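Local structure of glutathione S-transferase (Xanthomonas axonopodis pv. citri, 6NV6) at residues Ile4-Arg9 and Val27-Ile32; Asn11-Arg16 and Gly166-Ala171; Ala18-Glu23 and Arg200-Ala205. The protein probably catalyses the conjugation of glutathione to electrophilic substrates, as a theta-class transferase that binds glutathione. All coordinates share one frame; numbering follows the deposited sequence.

Contact 1: residues Ile4-Arg9 and Val27-Ile32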
loop_
_atom_site.group_PDB
_atom_site.type_symbol
_atom_site.label_atom_id
_atom_site.label_comp_id
_atom_site.label_asym_id
_atom_site.label_seq_id
_atom_site.Cartn_x
_atom_site.Cartn_y
_atom_site.Cartn_z
ATOM N N ILE A 4 -13.590 3.166 -15.977
ATOM C CA ILE A 4 -13.094 3.021 -14.615
ATOM C C ILE A 4 -12.847 4.401 -14.036
ATOM O O ILE A 4 -12.103 5.198 -14.620
ATOM C CB ILE A 4 -11.808 2.180 -14.569
ATOM C CG1 ILE A 4 -12.122 0.700 -14.790
ATOM C CG2 ILE A 4 -11.090 2.376 -13.237
ATOM C CD1 ILE A 4 -10.909 -0.134 -15.146
ATOM N N THR A 5 -13.448 4.682 -12.883
ATOM C CA THR A 5 -13.185 5.922 -12.167
ATOM C C THR A 5 -12.818 5.608 -10.722
ATOM O O THR A 5 -13.436 4.745 -10.087
ATOM C CB THR A 5 -14.399 6.852 -12.228
ATOM O OG1 THR A 5 -14.774 7.033 -13.599
ATOM C CG2 THR A 5 -14.097 8.205 -11.611
ATOM N N ILE A 6 -11.814 6.316 -10.207
ATOM C CA ILE A 6 -11.334 6.141 -8.839
ATOM C C ILE A 6 -11.360 7.508 -8.156
ATOM O O ILE A 6 -10.553 8.383 -8.485
ATOM C CB ILE A 6 -9.922 5.531 -8.802
ATOM C CG1 ILE A 6 -9.931 4.131 -9.421
ATOM C CG2 ILE A 6 -9.385 5.502 -7.388
ATOM C CD1 ILE A 6 -8.539 3.502 -9.599
ATOM N N TRP A 7 -12.278 7.693 -7.214
ATOM C CA TRP A 7 -12.354 8.925 -6.444
ATOM C C TRP A 7 -11.429 8.835 -5.247
ATOM O O TRP A 7 -11.345 7.786 -4.599
ATOM C CB TRP A 7 -13.775 9.171 -5.943
ATOM C CG TRP A 7 -14.743 9.676 -6.965
ATOM C CD1 TRP A 7 -15.091 10.976 -7.202
ATOM C CD2 TRP A 7 -15.504 8.883 -7.864
ATOM N NE1 TRP A 7 -16.020 11.037 -8.209
ATOM C CE2 TRP A 7 -16.291 9.762 -8.632
ATOM C CE3 TRP A 7 -15.593 7.513 -8.101
ATOM C CZ2 TRP A 7 -17.159 9.313 -9.625
ATOM C CZ3 TRP A 7 -16.458 7.064 -9.081
ATOM C CH2 TRP A 7 -17.233 7.959 -9.832
ATOM N N GLY A 8 -10.755 9.927 -4.944
ATOM C CA GLY A 8 -10.033 10.016 -3.688
ATOM C C GLY A 8 -8.718 10.772 -3.763
ATOM O O GLY A 8 -8.059 10.847 -4.802
ATOM N N ARG A 9 -8.327 11.339 -2.619
ATOM C CA ARG A 9 -7.063 12.056 -2.498
ATOM C C ARG A 9 -5.878 11.137 -2.789
ATOM O O ARG A 9 -5.801 10.015 -2.276
ATOM C CB ARG A 9 -6.946 12.661 -1.097
ATOM N N VAL A 27 -5.009 0.013 -17.761
ATOM C CA VAL A 27 -6.343 0.318 -18.264
ATOM C C VAL A 27 -6.567 1.828 -18.305
ATOM O O VAL A 27 -5.927 2.619 -17.595
ATOM C CB VAL A 27 -7.429 -0.375 -17.424
ATOM C CG1 VAL A 27 -7.345 -1.883 -17.577
ATOM C CG2 VAL A 27 -7.314 0.037 -15.967
ATOM N N ALA A 28 -7.502 2.229 -19.160
ATOM C CA ALA A 28 -8.014 3.586 -19.108
ATOM C C ALA A 28 -8.738 3.789 -17.788
ATOM O O ALA A 28 -9.648 3.024 -17.448
ATOM C CB ALA A 28 -8.955 3.834 -20.284
ATOM N N TYR A 29 -8.332 4.807 -17.035
ATOM C CA TYR A 29 -9.069 5.138 -15.827
ATOM C C TYR A 29 -9.015 6.643 -15.601
ATOM O O TYR A 29 -8.071 7.321 -16.017
ATOM C CB TYR A 29 -8.543 4.376 -14.588
ATOM C CG TYR A 29 -7.198 4.858 -14.071
ATOM C CD1 TYR A 29 -6.013 4.447 -14.672
ATOM C CD2 TYR A 29 -7.116 5.728 -12.987
ATOM C CE1 TYR A 29 -4.789 4.887 -14.219
ATOM C CE2 TYR A 29 -5.891 6.177 -12.529
ATOM C CZ TYR A 29 -4.728 5.749 -13.152
ATOM O OH TYR A 29 -3.494 6.179 -12.715
ATOM N N THR A 30 -10.050 7.147 -14.941
ATOM C CA THR A 30 -10.092 8.509 -14.433
ATOM C C THR A 30 -9.818 8.505 -12.937
ATOM O O THR A 30 -10.361 7.675 -12.198
ATOM C CB THR A 30 -11.462 9.141 -14.697
ATOM O OG1 THR A 30 -11.766 9.059 -16.094
ATOM C CG2 THR A 30 -11.504 10.581 -14.230
ATOM N N SER A 31 -8.987 9.443 -12.492
ATOM C CA SER A 31 -8.771 9.696 -11.076
ATOM C C SER A 31 -9.348 11.061 -10.735
ATOM O O SER A 31 -8.877 12.076 -11.251
ATOM C CB SER A 31 -7.286 9.659 -10.723
ATOM O OG SER A 31 -7.058 10.306 -9.485
ATOM N N ILE A 32 -10.336 11.090 -9.843
ATOM C CA ILE A 32 -10.976 12.332 -9.424
ATOM C C ILE A 32 -10.555 12.643 -7.996
ATOM O O ILE A 32 -10.676 11.798 -7.103
ATOM C CB ILE A 32 -12.508 12.261 -9.546
ATOM C CG1 ILE A 32 -12.920 12.020 -11.004
ATOM C CG2 ILE A 32 -13.143 13.550 -9.014
ATOM C CD1 ILE A 32 -14.420 11.942 -11.209
HETATM O O HOH W 1 -8.441 9.291 -7.246
#
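Ile4 and Tyr29 meet through aliphatic carbon: CG2 of Ile4 lies 3.5 Å from CB of Tyr29. The other branch of Ile4 runs on to Val27, where its CD1 comes 3.7 Å from CG2 of Val27, the two side chains crossing at about a right angle. Chi1 of Ile4 (-74°) sets CG1 beside the backbone N and CG2 anti to it; CD1 is carried on by chi2 (164°). Ile6 extends the same face, although its CD1 approaches CD2 of Tyr29 only loosely, at 4.3 Å. On the other face, Ile32 lies beside Trp7 and points the same way, with its CD1 3.5 Å from NE1 of the indole; CG2 of Thr5, over one ring face of Trp7, also touches this methyl. The two backbones are parallel strands, 4-7 and 29-32, whose axes approach to 4.6 Å at an angle of 19°. With helix 13-25 between them in sequence they form the first beta-alpha-beta unit of the thioredoxin-like N-terminal domain, and that helix covers the face of Ile6 and Tyr29 through Leu19 and Ala22. Strand 57-60 pairs with the far side of strand 4-7. Thr30 and Ile32 each bond twice to segment 4-9. Thr30 N donates to Ile4 O (2.8 Å) and Thr30 O accepts from Ile6 N; Ile32 N donates to Ile6 O and Ile32 O accepts from Gly8 N (2.9 Å). Gly8 has a positive phi, a backbone conformation suited to glycine. Towards this polar end a water bonds to Ile6 O, to Gly8 O and, at 2.8 Å, to OG of Ser31. That hydroxyl also pairs with Arg10, while OH of Tyr29 bonds to OE2 of Glu23.

Contact 2: residues Asn11-Arg16 and Gly166-Ala171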
loop_
_atom_site.group_PDB
_atom_site.type_symbol
_atom_site.label_atom_id
_atom_site.label_comp_id
_atom_site.label_asym_id
_atom_site.label_seq_id
_atom_site.Cartn_x
_atom_site.Cartn_y
_atom_site.Cartn_z
ATOM N N ASN A 11 -2.839 11.438 -1.905
ATOM C CA ASN A 11 -1.904 11.343 -0.791
ATOM C C ASN A 11 -2.378 10.376 0.290
ATOM O O ASN A 11 -1.809 10.355 1.387
ATOM C CB ASN A 11 -1.656 12.732 -0.192
ATOM C CG ASN A 11 -2.850 13.248 0.601
ATOM O OD1 ASN A 11 -3.999 12.875 0.333
ATOM N ND2 ASN A 11 -2.587 14.109 1.581
ATOM N N SER A 12 -3.405 9.583 0.007
ATOM C CA SER A 12 -3.840 8.501 0.879
ATOM C C SER A 12 -3.243 7.173 0.415
ATOM O O SER A 12 -3.174 6.891 -0.787
ATOM C CB SER A 12 -5.366 8.417 0.896
ATOM O OG SER A 12 -5.820 7.094 1.159
ATOM N N SER A 13 -2.805 6.366 1.383
ATOM C CA SER A 13 -2.183 5.081 1.067
ATOM C C SER A 13 -3.190 4.099 0.480
ATOM O O SER A 13 -2.843 3.271 -0.375
ATOM C CB SER A 13 -1.528 4.499 2.333
ATOM O OG SER A 13 -0.305 5.155 2.648
ATOM N N ASN A 14 -4.438 4.185 0.933
ATOM C CA ASN A 14 -5.480 3.333 0.386
ATOM C C ASN A 14 -5.771 3.689 -1.066
ATOM O O ASN A 14 -5.938 2.800 -1.910
ATOM C CB ASN A 14 -6.735 3.454 1.239
ATOM C CG ASN A 14 -6.629 2.687 2.541
ATOM O OD1 ASN A 14 -5.851 1.744 2.650
ATOM N ND2 ASN A 14 -7.422 3.076 3.529
ATOM N N VAL A 15 -5.815 4.987 -1.378
ATOM C CA VAL A 15 -6.027 5.410 -2.753
ATOM C C VAL A 15 -4.800 5.072 -3.595
ATOM O O VAL A 15 -4.917 4.666 -4.759
ATOM C CB VAL A 15 -6.372 6.916 -2.777
ATOM C CG1 VAL A 15 -6.542 7.430 -4.206
ATOM C CG2 VAL A 15 -7.621 7.209 -1.928
ATOM N N ARG A 16 -3.605 5.186 -3.006
ATOM C CA ARG A 16 -2.398 4.768 -3.711
ATOM C C ARG A 16 -2.484 3.307 -4.123
ATOM O O ARG A 16 -2.093 2.944 -5.238
ATOM C CB ARG A 16 -1.171 4.983 -2.831
ATOM C CG ARG A 16 -0.704 6.417 -2.722
ATOM C CD ARG A 16 0.450 6.518 -1.724
ATOM N NE ARG A 16 0.961 7.879 -1.622
ATOM C CZ ARG A 16 0.951 8.603 -0.510
ATOM N NH1 ARG A 16 0.474 8.087 0.616
ATOM N NH2 ARG A 16 1.424 9.841 -0.530
ATOM N N GLY A 166 2.977 -2.361 0.143
ATOM C CA GLY A 166 3.856 -1.562 -0.694
ATOM C C GLY A 166 3.434 -0.108 -0.779
ATOM O O GLY A 166 4.283 0.783 -0.884
ATOM N N SER A 167 2.127 0.157 -0.721
ATOM C CA SER A 167 1.664 1.538 -0.774
ATOM C C SER A 167 1.880 2.262 0.548
ATOM O O SER A 167 2.042 3.488 0.559
ATOM C CB SER A 167 0.191 1.587 -1.187
ATOM O OG SER A 167 -0.090 0.698 -2.255
ATOM N N PHE A 168 1.880 1.533 1.667
ATOM C CA PHE A 168 2.230 2.156 2.942
ATOM C C PHE A 168 3.729 2.370 3.060
ATOM O O PHE A 168 4.170 3.409 3.571
ATOM C CB PHE A 168 1.755 1.300 4.116
ATOM C CG PHE A 168 0.292 1.436 4.427
ATOM C CD1 PHE A 168 -0.164 2.441 5.253
ATOM C CD2 PHE A 168 -0.627 0.539 3.905
ATOM C CE1 PHE A 168 -1.516 2.556 5.547
ATOM C CE2 PHE A 168 -1.978 0.652 4.194
ATOM C CZ PHE A 168 -2.421 1.671 5.019
ATOM N N ILE A 169 4.525 1.409 2.576
ATOM C CA ILE A 169 5.954 1.413 2.871
ATOM C C ILE A 169 6.665 2.570 2.187
ATOM O O ILE A 169 7.793 2.917 2.572
ATOM C CB ILE A 169 6.594 0.066 2.491
ATOM C CG1 ILE A 169 7.605 -0.335 3.559
ATOM C CG2 ILE A 169 7.243 0.136 1.123
ATOM C CD1 ILE A 169 6.954 -0.747 4.858
ATOM N N TYR A 170 6.027 3.186 1.190
ATOM C CA TYR A 170 6.515 4.465 0.692
ATOM C C TYR A 170 6.503 5.514 1.802
ATOM O O TYR A 170 7.504 6.200 2.043
ATOM C CB TYR A 170 5.670 4.916 -0.500
ATOM C CG TYR A 170 5.989 6.323 -0.953
ATOM C CD1 TYR A 170 7.241 6.634 -1.471
ATOM C CD2 TYR A 170 5.043 7.342 -0.858
ATOM C CE1 TYR A 170 7.540 7.903 -1.886
ATOM C CE2 TYR A 170 5.338 8.622 -1.273
ATOM C CZ TYR A 170 6.589 8.891 -1.789
ATOM O OH TYR A 170 6.888 10.161 -2.210
ATOM N N ALA A 171 5.375 5.642 2.503
ATOM C CA ALA A 171 5.316 6.579 3.620
ATOM C C ALA A 171 6.348 6.227 4.682
ATOM O O ALA A 171 7.057 7.106 5.185
ATOM C CB ALA A 171 3.907 6.597 4.216
#
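Ser13 sets its CB over the ring face of Phe168, 3.8 Å from the ring centroid and 14° off the normal, which meets the geometry of a CH-pi contact. The methylene lies toward the CE1 and CD1 rim, while OG of Ser13 turns to the backbone of the other helix, 3.6 Å from Ser167 O. CB of Ser167 packs against both the carbonyl O of Ser13 and CB of Arg16, 4.0 Å from the latter. No hydrogen bond links the two segments, so the fit is made by van der Waals contact. Arg16 reaches farther, its chain extended through CD to NE (chi2 175°, chi3 178°), and its guanidinium takes the ring edge of Tyr170 over one face, with NH2 4.2 Å from CE2 of Tyr170. The opposite guanidinium face is covered by the backbone at Asn11 and Ser12. Together these contacts join the first helix of the thioredoxin-like N-terminal domain, 13-25, to helix 163-174 of the all-helical C-terminal domain, the two-domain arrangement of cytosolic glutathione transferases; in this family the start of the first helix borders the glutathione site. Ser12 holds the N-cap of that helix: its OG accepts from Val15 N at 3.3 Å in a nearly straight bond, and from Asn14 N in a weak one. Further out, the polar ends have partners of their own. NH2 of Arg16 donates to OG1 of Thr204, and the phenol of Tyr170 bonds to O of Thr204, so Thr204 in the chain's C-terminal tail contacts both Arg16 and Tyr170. OG of Ser167 bonds back to Ile163 O within its own helix, and Thr101 and Ala106 of helix 88-118 also touch the Phe168 ring.

Contact 3: residues Ala18-Glu23 and Arg200-Ala205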
loop_
_atom_site.group_PDB
_atom_site.type_symbol
_atom_site.label_atom_id
_atom_site.label_comp_id
_atom_site.label_asym_id
_atom_site.label_seq_id
_atom_site.Cartn_x
_atom_site.Cartn_y
_atom_site.Cartn_z
ATOM N N ALA A 18 -5.021 1.656 -4.992
ATOM C CA ALA A 18 -5.877 1.491 -6.153
ATOM C C ALA A 18 -5.241 2.089 -7.401
ATOM O O ALA A 18 -5.284 1.470 -8.470
ATOM C CB ALA A 18 -7.239 2.126 -5.877
ATOM N N LEU A 19 -4.638 3.282 -7.280
ATOM C CA LEU A 19 -3.988 3.912 -8.430
ATOM C C LEU A 19 -2.854 3.048 -8.941
ATOM O O LEU A 19 -2.724 2.825 -10.152
ATOM C CB LEU A 19 -3.463 5.297 -8.059
ATOM C CG LEU A 19 -4.598 6.189 -7.569
ATOM C CD1 LEU A 19 -4.099 7.475 -6.942
ATOM C CD2 LEU A 19 -5.576 6.453 -8.704
ATOM N N TRP A 20 -2.047 2.521 -8.025
ATOM C CA TRP A 20 -0.951 1.652 -8.424
ATOM C C TRP A 20 -1.470 0.414 -9.159
ATOM O O TRP A 20 -0.918 0.017 -10.193
ATOM C CB TRP A 20 -0.146 1.274 -7.180
ATOM C CG TRP A 20 1.007 0.369 -7.431
ATOM C CD1 TRP A 20 1.592 0.088 -8.630
ATOM C CD2 TRP A 20 1.719 -0.383 -6.446
ATOM N NE1 TRP A 20 2.619 -0.793 -8.451
ATOM C CE2 TRP A 20 2.728 -1.090 -7.116
ATOM C CE3 TRP A 20 1.604 -0.519 -5.059
ATOM C CZ2 TRP A 20 3.626 -1.936 -6.440
ATOM C CZ3 TRP A 20 2.500 -1.348 -4.389
ATOM C CH2 TRP A 20 3.490 -2.049 -5.077
ATOM N N CYS A 21 -2.531 -0.206 -8.640
ATOM C CA CYS A 21 -3.102 -1.378 -9.298
ATOM C C CYS A 21 -3.660 -1.035 -10.677
ATOM O O CYS A 21 -3.393 -1.738 -11.664
ATOM C CB CYS A 21 -4.181 -1.990 -8.413
ATOM S SG CYS A 21 -4.611 -3.632 -8.947
ATOM N N ALA A 22 -4.452 0.034 -10.757
ATOM C CA ALA A 22 -4.884 0.526 -12.057
ATOM C C ALA A 22 -3.697 0.658 -13.003
ATOM O O ALA A 22 -3.696 0.097 -14.107
ATOM C CB ALA A 22 -5.594 1.864 -11.893
ATOM N N GLU A 23 -2.654 1.367 -12.556
ATOM C CA GLU A 23 -1.482 1.599 -13.392
ATOM C C GLU A 23 -0.821 0.289 -13.812
ATOM O O GLU A 23 -0.468 0.115 -14.982
ATOM C CB GLU A 23 -0.495 2.501 -12.658
ATOM C CG GLU A 23 -0.974 3.934 -12.523
ATOM C CD GLU A 23 -0.727 4.758 -13.779
ATOM O OE1 GLU A 23 0.285 4.494 -14.473
ATOM O OE2 GLU A 23 -1.549 5.660 -14.078
ATOM N N ARG A 200 4.242 6.150 -10.578
ATOM C CA ARG A 200 3.104 7.005 -10.892
ATOM C C ARG A 200 1.949 6.803 -9.917
ATOM O O ARG A 200 1.211 7.750 -9.623
ATOM C CB ARG A 200 2.638 6.744 -12.321
ATOM C CG ARG A 200 3.665 7.101 -13.376
ATOM C CD ARG A 200 3.108 6.846 -14.766
ATOM N NE ARG A 200 2.658 5.465 -14.888
ATOM C CZ ARG A 200 3.336 4.513 -15.522
ATOM N NH1 ARG A 200 2.927 3.246 -15.470
ATOM N NH2 ARG A 200 4.472 4.823 -16.138
ATOM N N GLY A 201 1.771 5.582 -9.416
ATOM C CA GLY A 201 0.635 5.288 -8.567
ATOM C C GLY A 201 0.834 5.574 -7.093
ATOM O O GLY A 201 -0.123 5.933 -6.404
ATOM N N VAL A 202 2.058 5.423 -6.589
ATOM C CA VAL A 202 2.315 5.452 -5.157
ATOM C C VAL A 202 3.156 6.656 -4.753
ATOM O O VAL A 202 2.860 7.314 -3.754
ATOM C CB VAL A 202 2.974 4.132 -4.688
ATOM C CG1 VAL A 202 3.245 4.148 -3.190
ATOM C CG2 VAL A 202 2.101 2.969 -5.054
ATOM N N MET A 203 4.201 6.967 -5.511
ATOM C CA MET A 203 5.181 7.943 -5.034
ATOM C C MET A 203 4.694 9.350 -5.361
ATOM O O MET A 203 5.201 10.043 -6.244
ATOM C CB MET A 203 6.557 7.661 -5.613
ATOM C CG MET A 203 7.042 6.247 -5.319
ATOM S SD MET A 203 8.539 5.761 -6.184
ATOM C CE MET A 203 9.721 6.721 -5.240
ATOM N N THR A 204 3.710 9.785 -4.590
ATOM C CA THR A 204 3.082 11.083 -4.736
ATOM C C THR A 204 3.538 11.993 -3.597
ATOM O O THR A 204 4.360 11.619 -2.750
ATOM C CB THR A 204 1.558 10.933 -4.771
ATOM O OG1 THR A 204 1.089 10.399 -3.522
ATOM C CG2 THR A 204 1.140 9.998 -5.903
ATOM N N ALA A 205 3.009 13.212 -3.590
ATOM C CA ALA A 205 3.292 14.147 -2.509
ATOM C C ALA A 205 2.991 13.506 -1.157
ATOM O O ALA A 205 1.869 13.060 -0.900
ATOM C CB ALA A 205 2.471 15.424 -2.700
#
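The interface between helix 13-25 of the thioredoxin-like domain and the end of helix 196-201, where the chain leaves its last helix for the C-terminal tail, closes on Trp20 and Gly201. Their CA atoms lie 4.0 Å apart. Gly201, which has no side chain, packs its CA 3.9 Å from N of Trp20. CB of Leu19 adds a contact with Gly201 O at 3.8 Å. Next along the tail, CG2 of Val202 touches the indole of Trp20 obliquely, 3.5 Å from CE3. CG of Trp20 is anti to the backbone N (chi1 179°), and the far part of the ring runs on into the C-terminal domain, where it meets Ile163, Leu192 and, edge-to-face, Tyr198; its NE1 bonds to Glu24. Toward the protein surface the interface ends in a salt bridge. NE of Arg200 donates to OE1 of Glu23 at 2.6 Å, and NH1 of Arg200 adds a weak bond to the same oxygen, OE2 being taken by Tyr29. The side chains cross at about a right angle, and the carboxylate and guanidinium planes are 52° apart; NE meets OE1 from above the carboxylate plane, 41° out of it.

In the fold
Helix 13-25 is common to the whole set: it is the crossover between the strands of contact 1, its first turn makes contact 2, and its middle and later turns make contact 3. Centres of contacts 2 and 3 are about 8 Å apart, those of contacts 1 and 3 about 11 Å, and those of contacts 1 and 2 about 16 Å. Along the chain all the N-terminal segments fall within residues 4-32, whereas their partners in contacts 2 and 3 come some 150 to 177 residues later. One face of the helix thus packs on the sheet and another on the C-terminal helices and tail, tying the two domains together around a single element.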